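Local coordinates for protein FAD-binding oxidoreductase (Gulosibacter chungangensis, PDB 7PBG) that oxidises 4-ethylphenol and related 4-alkylphenols, probably by dehydrogenation to 4-vinylphenol-type products, using a covalently bound FAD, at residues Phe245-Glu250 / Trp318-Thr323; Ala275-Asn280 / Leu428-Ile433; Glu13-Ala18 / Tyr77-His82. All coordinates share one frame; numbering follows the deposited sequence.

Interaction 1: residues Phe245-Glu250 / Trp318-Thr323; sequences FAIYFE and WIVYGT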
loop_
_atom_site.group_PDB
_atom_site.type_symbol
_atom_site.label_atom_id
_atom_site.label_comp_id
_atom_site.label_asym_id
_atom_site.label_seq_id
_atom_site.Cartn_x
_atom_site.Cartn_y
_atom_site.Cartn_z
ATOM N N PHE A 245 -0.273 25.720 -12.398
ATOM C CA PHE A 245 -1.324 26.727 -12.442
ATOM C C PHE A 245 -1.719 27.152 -11.036
ATOM O O PHE A 245 -1.546 26.409 -10.035
ATOM C CB PHE A 245 -2.495 26.187 -13.230
ATOM C CG PHE A 245 -3.058 24.896 -12.722
ATOM C CD1 PHE A 245 -4.028 24.865 -11.737
ATOM C CD2 PHE A 245 -2.648 23.702 -13.275
ATOM C CE1 PHE A 245 -4.554 23.647 -11.339
ATOM C CE2 PHE A 245 -3.172 22.487 -12.866
ATOM C CZ PHE A 245 -4.140 22.472 -11.900
ATOM N N ALA A 246 -2.262 28.357 -10.996
ATOM C CA ALA A 246 -2.860 28.965 -9.796
ATOM C C ALA A 246 -4.257 29.380 -10.199
ATOM O O ALA A 246 -4.442 29.941 -11.320
ATOM C CB ALA A 246 -2.055 30.136 -9.302
ATOM N N ILE A 247 -5.221 29.107 -9.360
ATOM C CA ILE A 247 -6.626 29.516 -9.610
ATOM C C ILE A 247 -7.101 30.295 -8.398
ATOM O O ILE A 247 -7.038 29.753 -7.304
ATOM C CB ILE A 247 -7.558 28.331 -9.913
ATOM C CG1 ILE A 247 -6.845 27.222 -10.706
ATOM C CG2 ILE A 247 -8.761 28.874 -10.642
ATOM C CD1 ILE A 247 -7.719 26.084 -11.059
ATOM N N TYR A 248 -7.456 31.543 -8.617
ATOM C CA TYR A 248 -7.805 32.467 -7.516
ATOM C C TYR A 248 -9.315 32.613 -7.445
ATOM O O TYR A 248 -9.955 32.932 -8.465
ATOM C CB TYR A 248 -7.157 33.821 -7.745
ATOM C CG TYR A 248 -5.683 33.708 -8.015
ATOM C CD1 TYR A 248 -4.798 33.378 -7.009
ATOM C CD2 TYR A 248 -5.180 33.956 -9.268
ATOM C CE1 TYR A 248 -3.439 33.288 -7.239
ATOM C CE2 TYR A 248 -3.823 33.883 -9.521
ATOM C CZ TYR A 248 -2.952 33.562 -8.497
ATOM O OH TYR A 248 -1.623 33.507 -8.768
ATOM N N PHE A 249 -9.858 32.503 -6.243
ATOM C CA PHE A 249 -11.317 32.640 -6.030
ATOM C C PHE A 249 -11.528 33.839 -5.116
ATOM O O PHE A 249 -10.827 33.986 -4.090
ATOM C CB PHE A 249 -11.855 31.327 -5.478
ATOM C CG PHE A 249 -11.623 30.188 -6.430
ATOM C CD1 PHE A 249 -12.507 29.939 -7.451
ATOM C CD2 PHE A 249 -10.439 29.459 -6.380
ATOM C CE1 PHE A 249 -12.264 28.938 -8.361
ATOM C CE2 PHE A 249 -10.210 28.418 -7.264
ATOM C CZ PHE A 249 -11.112 28.170 -8.268
ATOM N N GLU A 250 -12.484 34.685 -5.490
ATOM C CA GLU A 250 -12.650 36.027 -4.895
ATOM C C GLU A 250 -13.389 35.940 -3.548
ATOM O O GLU A 250 -13.493 36.979 -2.881
ATOM C CB GLU A 250 -13.345 36.931 -5.922
ATOM C CG GLU A 250 -14.813 36.660 -6.065
ATOM C CD GLU A 250 -15.558 37.638 -6.967
ATOM O OE1 GLU A 250 -14.895 38.446 -7.606
ATOM O OE2 GLU A 250 -16.794 37.515 -7.056
ATOM N N TRP A 318 -9.340 31.994 -1.571
ATOM C CA TRP A 318 -8.931 30.595 -1.808
ATOM C C TRP A 318 -8.069 30.607 -3.061
ATOM O O TRP A 318 -8.418 31.334 -4.023
ATOM C CB TRP A 318 -10.130 29.647 -1.956
ATOM C CG TRP A 318 -10.895 29.538 -0.680
ATOM C CD1 TRP A 318 -12.088 30.117 -0.380
ATOM C CD2 TRP A 318 -10.475 28.832 0.504
ATOM N NE1 TRP A 318 -12.429 29.822 0.914
ATOM C CE2 TRP A 318 -11.477 29.027 1.475
ATOM C CE3 TRP A 318 -9.371 28.031 0.808
ATOM C CZ2 TRP A 318 -11.401 28.447 2.749
ATOM C CZ3 TRP A 318 -9.277 27.468 2.063
ATOM C CH2 TRP A 318 -10.291 27.673 3.006
ATOM N N ILE A 319 -6.992 29.845 -3.017
ATOM C CA ILE A 319 -6.132 29.624 -4.185
ATOM C C ILE A 319 -6.000 28.113 -4.362
ATOM O O ILE A 319 -5.652 27.391 -3.396
ATOM C CB ILE A 319 -4.760 30.296 -3.982
ATOM C CG1 ILE A 319 -4.854 31.729 -3.455
ATOM C CG2 ILE A 319 -3.958 30.185 -5.253
ATOM C CD1 ILE A 319 -4.814 31.863 -1.967
ATOM N N VAL A 320 -6.237 27.663 -5.574
ATOM C CA VAL A 320 -5.921 26.285 -6.030
ATOM C C VAL A 320 -4.575 26.335 -6.736
ATOM O O VAL A 320 -4.423 27.144 -7.617
ATOM C CB VAL A 320 -7.011 25.698 -6.924
ATOM C CG1 VAL A 320 -6.609 24.361 -7.520
ATOM C CG2 VAL A 320 -8.327 25.613 -6.149
ATOM N N TYR A 321 -3.663 25.469 -6.320
ATOM C CA TYR A 321 -2.422 25.215 -7.061
ATOM C C TYR A 321 -2.408 23.765 -7.534
ATOM O O TYR A 321 -2.672 22.857 -6.736
ATOM C CB TYR A 321 -1.208 25.470 -6.174
ATOM C CG TYR A 321 -1.034 26.909 -5.775
ATOM C CD1 TYR A 321 -0.504 27.837 -6.666
ATOM C CD2 TYR A 321 -1.379 27.346 -4.510
ATOM C CE1 TYR A 321 -0.319 29.154 -6.294
ATOM C CE2 TYR A 321 -1.259 28.670 -4.155
ATOM C CZ TYR A 321 -0.690 29.571 -5.030
ATOM O OH TYR A 321 -0.555 30.859 -4.618
ATOM N N GLY A 322 -2.053 23.565 -8.793
ATOM C CA GLY A 322 -1.873 22.256 -9.411
ATOM C C GLY A 322 -0.798 22.270 -10.490
ATOM O O GLY A 322 -0.268 23.338 -10.840
ATOM N N THR A 323 -0.555 21.091 -11.043
ATOM C CA THR A 323 0.437 20.862 -12.115
ATOM C C THR A 323 -0.035 19.735 -13.030
ATOM O O THR A 323 -0.664 18.763 -12.594
ATOM C CB THR A 323 1.824 20.601 -11.522
ATOM O OG1 THR A 323 2.175 21.657 -10.640
ATOM C CG2 THR A 323 2.871 20.415 -12.606
HETATM O O HOH W 1 -0.016 32.802 -6.709
#
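Phe-245 reaches Gly-322 because chi1 (56°) sets its CG between the backbone N and the carbonyl carbon, and chi2 (87°) turns the ring so that a face meets the glycine. The CA of Gly-322 meets that face in a CH-pi contact, 3.7 Å from the centroid. Glycine suits the site, since a CB there would run into Phe-245 CZ. Strands 241-249 and 318-326 run antiparallel here, with five backbone hydrogen bonds joining the pairs Phe-245/Gly-322, Ile-247/Val-320 and Phe-249/Trp-318. The shortest runs from Ile-247 N to Val-320 O at 2.7 Å, in the carbonyl plane. On the same face as Phe-245, the beta-branched Ile-247 and Val-320 lie side by side, and Val-320 CG2 meets Phe-249 CE2 at 3.6 Å; Ile-335 and Ile-338 of helix 328-342 pack on Phe-245. An alanine in place of Phe-245 would probably leave a gap over Gly-322 and take the ring's packing away from Ile-335 and Ile-338. On the other face, small Ala-246 sets CB 3.6 Å from Tyr-321 CE1, leaving room for the larger ring, while Tyr-248 CE1 touches Ile-319 CG2 at 3.7 Å. A water lies 2.7 Å from Tyr-248 OH and donates to Tyr-321 OH, which also bonds Asp-284. One face is therefore largely apolar, with Trp-318 NE1 bonded to Glu-252 O, whereas the other carries two hydroxyls of buried tyrosines joined through water.

Interaction 2: residues Ala275-Asn280 / Leu428-Ile433; sequences APIVRN and LAQFII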
loop_
_atom_site.group_PDB
_atom_site.type_symbol
_atom_site.label_atom_id
_atom_site.label_comp_id
_atom_site.label_asym_id
_atom_site.label_seq_id
_atom_site.Cartn_x
_atom_site.Cartn_y
_atom_site.Cartn_z
ATOM N N ALA A 275 -2.874 15.595 -6.846
ATOM C CA ALA A 275 -3.906 16.181 -5.972
ATOM C C ALA A 275 -3.571 17.659 -5.779
ATOM O O ALA A 275 -2.468 17.993 -5.365
ATOM C CB ALA A 275 -3.933 15.432 -4.677
ATOM N N PRO A 276 -4.425 18.594 -6.246
ATOM C CA PRO A 276 -4.129 19.989 -6.024
ATOM C C PRO A 276 -4.344 20.369 -4.560
ATOM O O PRO A 276 -5.005 19.639 -3.840
ATOM C CB PRO A 276 -5.043 20.721 -7.018
ATOM C CG PRO A 276 -6.227 19.785 -7.166
ATOM C CD PRO A 276 -5.671 18.390 -7.021
ATOM N N ILE A 277 -3.775 21.492 -4.166
ATOM C CA ILE A 277 -4.022 22.086 -2.829
ATOM C C ILE A 277 -5.030 23.229 -2.984
ATOM O O ILE A 277 -5.085 23.891 -4.016
ATOM C CB ILE A 277 -2.709 22.532 -2.159
ATOM C CG1 ILE A 277 -1.973 23.587 -2.969
ATOM C CG2 ILE A 277 -1.816 21.321 -1.908
ATOM C CD1 ILE A 277 -0.790 24.236 -2.246
ATOM N N VAL A 278 -5.740 23.492 -1.921
ATOM C CA VAL A 278 -6.705 24.617 -1.869
ATOM C C VAL A 278 -6.375 25.367 -0.595
ATOM O O VAL A 278 -6.682 24.820 0.503
ATOM C CB VAL A 278 -8.174 24.155 -1.893
ATOM C CG1 VAL A 278 -9.075 25.372 -2.035
ATOM C CG2 VAL A 278 -8.440 23.139 -2.996
ATOM N N ARG A 279 -5.656 26.482 -0.693
ATOM C CA ARG A 279 -5.283 27.181 0.561
ATOM C C ARG A 279 -6.038 28.488 0.696
ATOM O O ARG A 279 -6.433 29.131 -0.305
ATOM C CB ARG A 279 -3.783 27.408 0.684
ATOM C CG ARG A 279 -3.116 28.036 -0.498
ATOM C CD ARG A 279 -1.661 28.257 -0.073
ATOM N NE ARG A 279 -0.886 27.144 0.481
ATOM C CZ ARG A 279 0.437 27.226 0.737
ATOM N NH1 ARG A 279 1.097 28.366 0.543
ATOM N NH2 ARG A 279 1.092 26.186 1.226
ATOM N N ASN A 280 -6.149 28.917 1.941
ATOM C CA ASN A 280 -6.744 30.238 2.223
ATOM C C ASN A 280 -5.691 31.326 2.027
ATOM O O ASN A 280 -4.480 31.045 2.009
ATOM C CB ASN A 280 -7.428 30.281 3.570
ATOM C CG ASN A 280 -6.538 30.220 4.788
ATOM O OD1 ASN A 280 -5.375 29.828 4.731
ATOM N ND2 ASN A 280 -7.125 30.572 5.917
ATOM N N LEU A 428 -4.187 29.030 9.323
ATOM C CA LEU A 428 -3.751 28.776 7.950
ATOM C C LEU A 428 -4.406 27.458 7.544
ATOM O O LEU A 428 -4.324 26.483 8.302
ATOM C CB LEU A 428 -2.228 28.719 7.896
ATOM C CG LEU A 428 -1.542 30.083 7.958
ATOM C CD1 LEU A 428 -1.845 30.843 9.244
ATOM C CD2 LEU A 428 -0.048 29.880 7.792
ATOM N N ALA A 429 -5.094 27.465 6.420
ATOM C CA ALA A 429 -5.987 26.348 6.071
ATOM C C ALA A 429 -5.588 25.824 4.712
ATOM O O ALA A 429 -5.334 26.636 3.785
ATOM C CB ALA A 429 -7.430 26.773 6.100
ATOM N N GLN A 430 -5.522 24.508 4.589
ATOM C CA GLN A 430 -5.451 23.894 3.256
ATOM C C GLN A 430 -6.511 22.791 3.222
ATOM O O GLN A 430 -6.703 22.091 4.220
ATOM C CB GLN A 430 -4.000 23.502 3.048
ATOM C CG GLN A 430 -3.673 22.922 1.685
ATOM C CD GLN A 430 -2.195 23.114 1.479
ATOM O OE1 GLN A 430 -1.719 24.225 1.211
ATOM N NE2 GLN A 430 -1.443 22.066 1.721
ATOM N N PHE A 431 -7.149 22.630 2.089
ATOM C CA PHE A 431 -8.020 21.458 1.857
ATOM C C PHE A 431 -7.471 20.743 0.641
ATOM O O PHE A 431 -7.027 21.382 -0.292
ATOM C CB PHE A 431 -9.470 21.847 1.631
ATOM C CG PHE A 431 -10.203 22.332 2.849
ATOM C CD1 PHE A 431 -10.958 21.459 3.629
ATOM C CD2 PHE A 431 -10.056 23.638 3.247
ATOM C CE1 PHE A 431 -11.601 21.929 4.761
ATOM C CE2 PHE A 431 -10.693 24.099 4.386
ATOM C CZ PHE A 431 -11.482 23.248 5.126
ATOM N N ILE A 432 -7.450 19.419 0.703
ATOM C CA ILE A 432 -6.941 18.579 -0.422
ATOM C C ILE A 432 -7.931 17.423 -0.571
ATOM O O ILE A 432 -8.229 16.757 0.461
ATOM C CB ILE A 432 -5.516 18.076 -0.132
ATOM C CG1 ILE A 432 -4.498 19.198 0.072
ATOM C CG2 ILE A 432 -5.076 17.106 -1.222
ATOM C CD1 ILE A 432 -3.221 18.723 0.723
ATOM N N ILE A 433 -8.382 17.179 -1.795
ATOM C CA ILE A 433 -8.876 15.825 -2.182
ATOM C C ILE A 433 -7.665 15.025 -2.723
ATOM O O ILE A 433 -7.128 15.395 -3.745
ATOM C CB ILE A 433 -10.047 15.958 -3.161
ATOM C CG1 ILE A 433 -11.240 16.615 -2.457
ATOM C CG2 ILE A 433 -10.430 14.588 -3.708
ATOM C CD1 ILE A 433 -12.259 17.141 -3.407
HETATM O O HOH W 2 -7.250 18.119 -4.197
#
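Arg-279 and Gln-430 form the polar centre of an antiparallel strand pair inside the eight-strand sheet, where 277-280 lies between 318-326 and 426-433. Gln-430 extends from a CG anti to the backbone N (chi1 -176°), and its OE1 accepts from Arg-279 NE at 3.1 Å, nearly along the C=O axis (173°), and more weakly from NH2. OE1 lies in the guanidinium plane, at its edge, and the amide plane is turned only 17° from it. A long arginine suits this site because its NH1 also makes a salt bridge to Asp-284. Gln-430 CD packs on Ile-277 CB at 3.7 Å, and its side chain lies about 6 Å from the FAD, near the FAD-binding residues Glu-152 and Tyr-169. On the opposite face Val-278 pairs with Phe-431, whose N donates to Val-278 O at 2.7 Å; the return bond is weak. The strand ends in an N-cap: Asn-280 OD1 caps helix 281-288 at Phe-283 N and accepts from Ala-429 N at 2.9 Å. Asparagine fits because its short amide serves helix and neighbouring strand together. A water donates to Pro-276 O and Ile-433 O, bridging the loop before strand 277-280 and the end of strand 426-433.

Interaction 3: residues Glu13-Ala18 / Tyr77-His82; sequences EQFANA and YGIPLH. With FAD (flavin-adenine dinucleotide), chain C.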
loop_
_atom_site.group_PDB
_atom_site.type_symbol
_atom_site.label_atom_id
_atom_site.label_comp_id
_atom_site.label_asym_id
_atom_site.label_seq_id
_atom_site.Cartn_x
_atom_site.Cartn_y
_atom_site.Cartn_z
ATOM N N GLU A 13 22.369 5.829 38.769
ATOM C CA GLU A 13 23.471 4.845 38.752
ATOM C C GLU A 13 23.267 3.922 37.541
ATOM O O GLU A 13 24.229 3.697 36.790
ATOM C CB GLU A 13 23.515 4.116 40.095
ATOM C CG GLU A 13 24.498 2.965 40.113
ATOM C CD GLU A 13 24.411 2.205 41.418
ATOM O OE1 GLU A 13 23.677 1.201 41.462
ATOM O OE2 GLU A 13 24.995 2.695 42.415
ATOM N N GLN A 14 22.049 3.406 37.381
ATOM C CA GLN A 14 21.674 2.520 36.252
ATOM C C GLN A 14 21.903 3.256 34.927
ATOM O O GLN A 14 22.571 2.672 34.036
ATOM C CB GLN A 14 20.225 2.084 36.432
ATOM C CG GLN A 14 20.105 0.973 37.468
ATOM C CD GLN A 14 18.670 0.765 37.881
ATOM O OE1 GLN A 14 17.805 1.595 37.619
ATOM N NE2 GLN A 14 18.406 -0.357 38.546
ATOM N N PHE A 15 21.397 4.482 34.817
ATOM C CA PHE A 15 21.537 5.325 33.600
ATOM C C PHE A 15 23.017 5.562 33.284
ATOM O O PHE A 15 23.444 5.426 32.100
ATOM C CB PHE A 15 20.803 6.656 33.763
ATOM C CG PHE A 15 20.619 7.383 32.462
ATOM C CD1 PHE A 15 19.633 6.966 31.583
ATOM C CD2 PHE A 15 21.483 8.389 32.063
ATOM C CE1 PHE A 15 19.449 7.613 30.368
ATOM C CE2 PHE A 15 21.291 9.031 30.842
ATOM C CZ PHE A 15 20.288 8.621 30.001
ATOM N N ALA A 16 23.821 5.942 34.282
ATOM C CA ALA A 16 25.272 6.158 34.071
ATOM C C ALA A 16 25.900 4.854 33.544
ATOM O O ALA A 16 26.874 4.926 32.755
ATOM C CB ALA A 16 25.955 6.605 35.351
ATOM N N ASN A 17 25.415 3.704 33.995
ATOM C CA ASN A 17 26.014 2.398 33.611
ATOM C C ASN A 17 25.689 2.144 32.136
ATOM O O ASN A 17 26.615 1.769 31.417
ATOM C CB ASN A 17 25.574 1.228 34.482
ATOM C CG ASN A 17 26.275 1.191 35.822
ATOM O OD1 ASN A 17 27.382 1.690 35.971
ATOM N ND2 ASN A 17 25.622 0.596 36.793
ATOM N N ALA A 18 24.455 2.429 31.721
ATOM C CA ALA A 18 24.008 2.319 30.309
ATOM C C ALA A 18 24.797 3.288 29.429
ATOM O O ALA A 18 25.285 2.883 28.343
ATOM C CB ALA A 18 22.531 2.572 30.218
ATOM N N TYR A 77 19.019 -2.525 30.271
ATOM C CA TYR A 77 18.802 -1.516 31.349
ATOM C C TYR A 77 17.348 -1.074 31.449
ATOM O O TYR A 77 17.083 -0.308 32.350
ATOM C CB TYR A 77 19.702 -0.306 31.124
ATOM C CG TYR A 77 21.130 -0.620 31.441
ATOM C CD1 TYR A 77 21.564 -0.616 32.757
ATOM C CD2 TYR A 77 22.038 -0.960 30.463
ATOM C CE1 TYR A 77 22.860 -0.972 33.091
ATOM C CE2 TYR A 77 23.337 -1.325 30.777
ATOM C CZ TYR A 77 23.761 -1.303 32.097
ATOM O OH TYR A 77 25.059 -1.633 32.396
ATOM N N GLY A 78 16.482 -1.426 30.496
ATOM C CA GLY A 78 15.075 -0.960 30.508
ATOM C C GLY A 78 14.959 0.531 30.227
ATOM O O GLY A 78 14.088 1.182 30.798
ATOM N N ILE A 79 15.826 1.052 29.359
ATOM C CA ILE A 79 15.868 2.485 28.992
ATOM C C ILE A 79 15.124 2.686 27.685
ATOM O O ILE A 79 15.489 2.042 26.703
ATOM C CB ILE A 79 17.322 2.978 28.950
ATOM C CG1 ILE A 79 17.900 3.019 30.378
ATOM C CG2 ILE A 79 17.382 4.309 28.230
ATOM C CD1 ILE A 79 19.367 3.342 30.422
ATOM N N PRO A 80 14.054 3.517 27.679
ATOM C CA PRO A 80 13.322 3.831 26.453
ATOM C C PRO A 80 14.162 4.636 25.456
ATOM O O PRO A 80 15.042 5.450 25.849
ATOM C CB PRO A 80 12.084 4.573 26.938
ATOM C CG PRO A 80 12.508 5.200 28.238
ATOM C CD PRO A 80 13.492 4.225 28.849
ATOM N N LEU A 81 13.933 4.325 24.169
ATOM C CA LEU A 81 14.654 4.924 23.021
ATOM C C LEU A 81 13.615 5.621 22.140
ATOM O O LEU A 81 12.486 5.118 21.990
ATOM C CB LEU A 81 15.346 3.828 22.196
ATOM C CG LEU A 81 16.409 2.981 22.886
ATOM C CD1 LEU A 81 16.978 1.959 21.916
ATOM C CD2 LEU A 81 17.517 3.868 23.458
ATOM N N HIS A 82 14.017 6.702 21.504
ATOM C CA HIS A 82 13.234 7.340 20.408
ATOM C C HIS A 82 14.220 7.551 19.298
ATOM O O HIS A 82 15.227 8.310 19.501
ATOM C CB HIS A 82 12.533 8.622 20.867
ATOM C CG HIS A 82 11.867 9.363 19.753
ATOM N ND1 HIS A 82 11.097 8.694 18.776
ATOM C CD2 HIS A 82 11.823 10.683 19.472
ATOM C CE1 HIS A 82 10.601 9.593 17.959
ATOM N NE2 HIS A 82 11.061 10.842 18.349
HETATM P PA FAD C . 11.696 12.563 11.462
HETATM O O1A FAD C . 11.458 13.589 12.523
HETATM O O2A FAD C . 13.097 12.035 11.271
HETATM O O5B FAD C . 10.760 11.339 11.756
HETATM C C5B FAD C . 9.397 11.507 12.119
HETATM C C4B FAD C . 8.998 10.320 12.963
HETATM O O4B FAD C . 9.068 9.091 12.184
HETATM C C3B FAD C . 9.885 10.034 14.185
HETATM O O3B FAD C . 9.523 10.855 15.293
HETATM C C2B FAD C . 9.698 8.521 14.381
HETATM O O2B FAD C . 8.488 8.286 15.075
HETATM C C1B FAD C . 9.641 8.035 12.937
HETATM N N9A FAD C . 10.919 7.709 12.360
HETATM C C8A FAD C . 11.655 8.507 11.543
HETATM N N7A FAD C . 12.758 7.934 11.159
HETATM C C5A FAD C . 12.780 6.721 11.806
HETATM C C6A FAD C . 13.675 5.648 11.756
HETATM N N6A FAD C . 14.822 5.682 11.067
HETATM N N1A FAD C . 13.382 4.570 12.518
HETATM C C2A FAD C . 12.216 4.556 13.213
HETATM N N3A FAD C . 11.284 5.496 13.302
HETATM C C4A FAD C . 11.636 6.568 12.563
HETATM N N1 FAD C . 4.677 17.126 6.393
HETATM C C2 FAD C . 4.328 16.498 5.284
HETATM O O2 FAD C . 4.306 15.241 5.232
HETATM N N3 FAD C . 4.068 17.170 4.146
HETATM C C4 FAD C . 4.057 18.534 4.083
HETATM O O4 FAD C . 3.880 19.100 2.987
HETATM C C4X FAD C . 4.370 19.236 5.231
HETATM N N5 FAD C . 4.342 20.541 5.174
HETATM C C5X FAD C . 4.670 21.212 6.326
HETATM C C6 FAD C . 4.673 22.614 6.284
HETATM C C7 FAD C . 5.044 23.374 7.376
HETATM C C7M FAD C . 5.047 24.885 7.273
HETATM C C8 FAD C . 5.439 22.707 8.556
HETATM C C8M FAD C . 5.849 23.488 9.768
HETATM C C9 FAD C . 5.406 21.329 8.621
HETATM C C9A FAD C . 5.041 20.542 7.513
HETATM N N10 FAD C . 5.055 19.150 7.526
HETATM C C10 FAD C . 4.730 18.449 6.375
HETATM C "C1'" FAD C . 5.514 18.378 8.710
HETATM C "C2'" FAD C . 7.024 18.090 8.703
HETATM O "O2'" FAD C . 7.788 19.276 8.296
HETATM C "C3'" FAD C . 7.475 16.965 7.749
HETATM O "O3'" FAD C . 6.587 15.877 7.827
HETATM C "C4'" FAD C . 8.903 16.445 7.964
HETATM O "O4'" FAD C . 9.397 15.851 6.753
HETATM C "C5'" FAD C . 8.955 15.447 9.089
HETATM O "O5'" FAD C . 10.217 15.477 9.770
HETATM P P FAD C . 11.419 14.519 9.340
HETATM O O1P FAD C . 12.694 15.107 9.867
HETATM O O2P FAD C . 11.289 14.314 7.864
HETATM O O3P FAD C . 11.107 13.138 10.084
#
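Ala-18 CB packs against both Tyr-77 and Ile-79, from directions roughly at right angles, and makes the tight part of this contact. It lies over one face of the Tyr-77 ring, offset toward the rim, in a CH-pi contact 3.9 Å from the centroid. The same methyl meets Ile-79 CD1 at 3.3 Å, closer than usual for two carbons, so small alanine suits the position. Ile-79 reaches inward with CG1 anti to the carbonyl carbon and CD1 extended beyond it (chi2 174°); CD1 also touches Phe-15 CD1 at 3.8 Å, the two side chains crossing at about a right angle. Phe-15 and Ile-79 both pack on Val-103 of strand 103-106, so this side is apolar and buried.

The segment 77-82 carries the chain from helix 64-77 into strand 81-84 of the FAD-binding domain. Gly-78, with positive phi, is the C-prime residue of the Schellman motif that ends the helix, a conformation easiest for glycine. Farther along, His-82 of the FAD site brings CE1 to within 3.1 Å of FAD O3B.

Toward solvent the packing is sparser. Exposed Asn-17 meets the tyrosine through CB, 3.6 Å from Tyr-77 OH, while that hydroxyl is hydrogen-bonded to Glu-21. Gln-14, partly exposed, approaches through its backbone, with O 3.7 Å from Tyr-77 CD1, and its side-chain OE1 accepts from Ser-11 N.

How the interactions relate
Interactions 1 and 2 belong to one antiparallel sheet and have centres 10 Å apart. Strands 318-326 and 277-280 are neighbours, joined by probable hydrogen bonds from Arg-279 N to Ile-319 O (2.9 Å) and from Ile-277 N to Tyr-321 O (3.1 Å), so the order across this part is 241-249, 318-326, 277-280, 426-433. Their segments alternate along the chain. Interaction 3 closes earlier in the sequence and lies across the chain's centre, its own centre 52 Å from that of interaction 1 and 44 Å from that of interaction 2. The FAD spans the intervening region: His-82 meets its adenosine ribose, whereas interaction 2 lies near its flavin end.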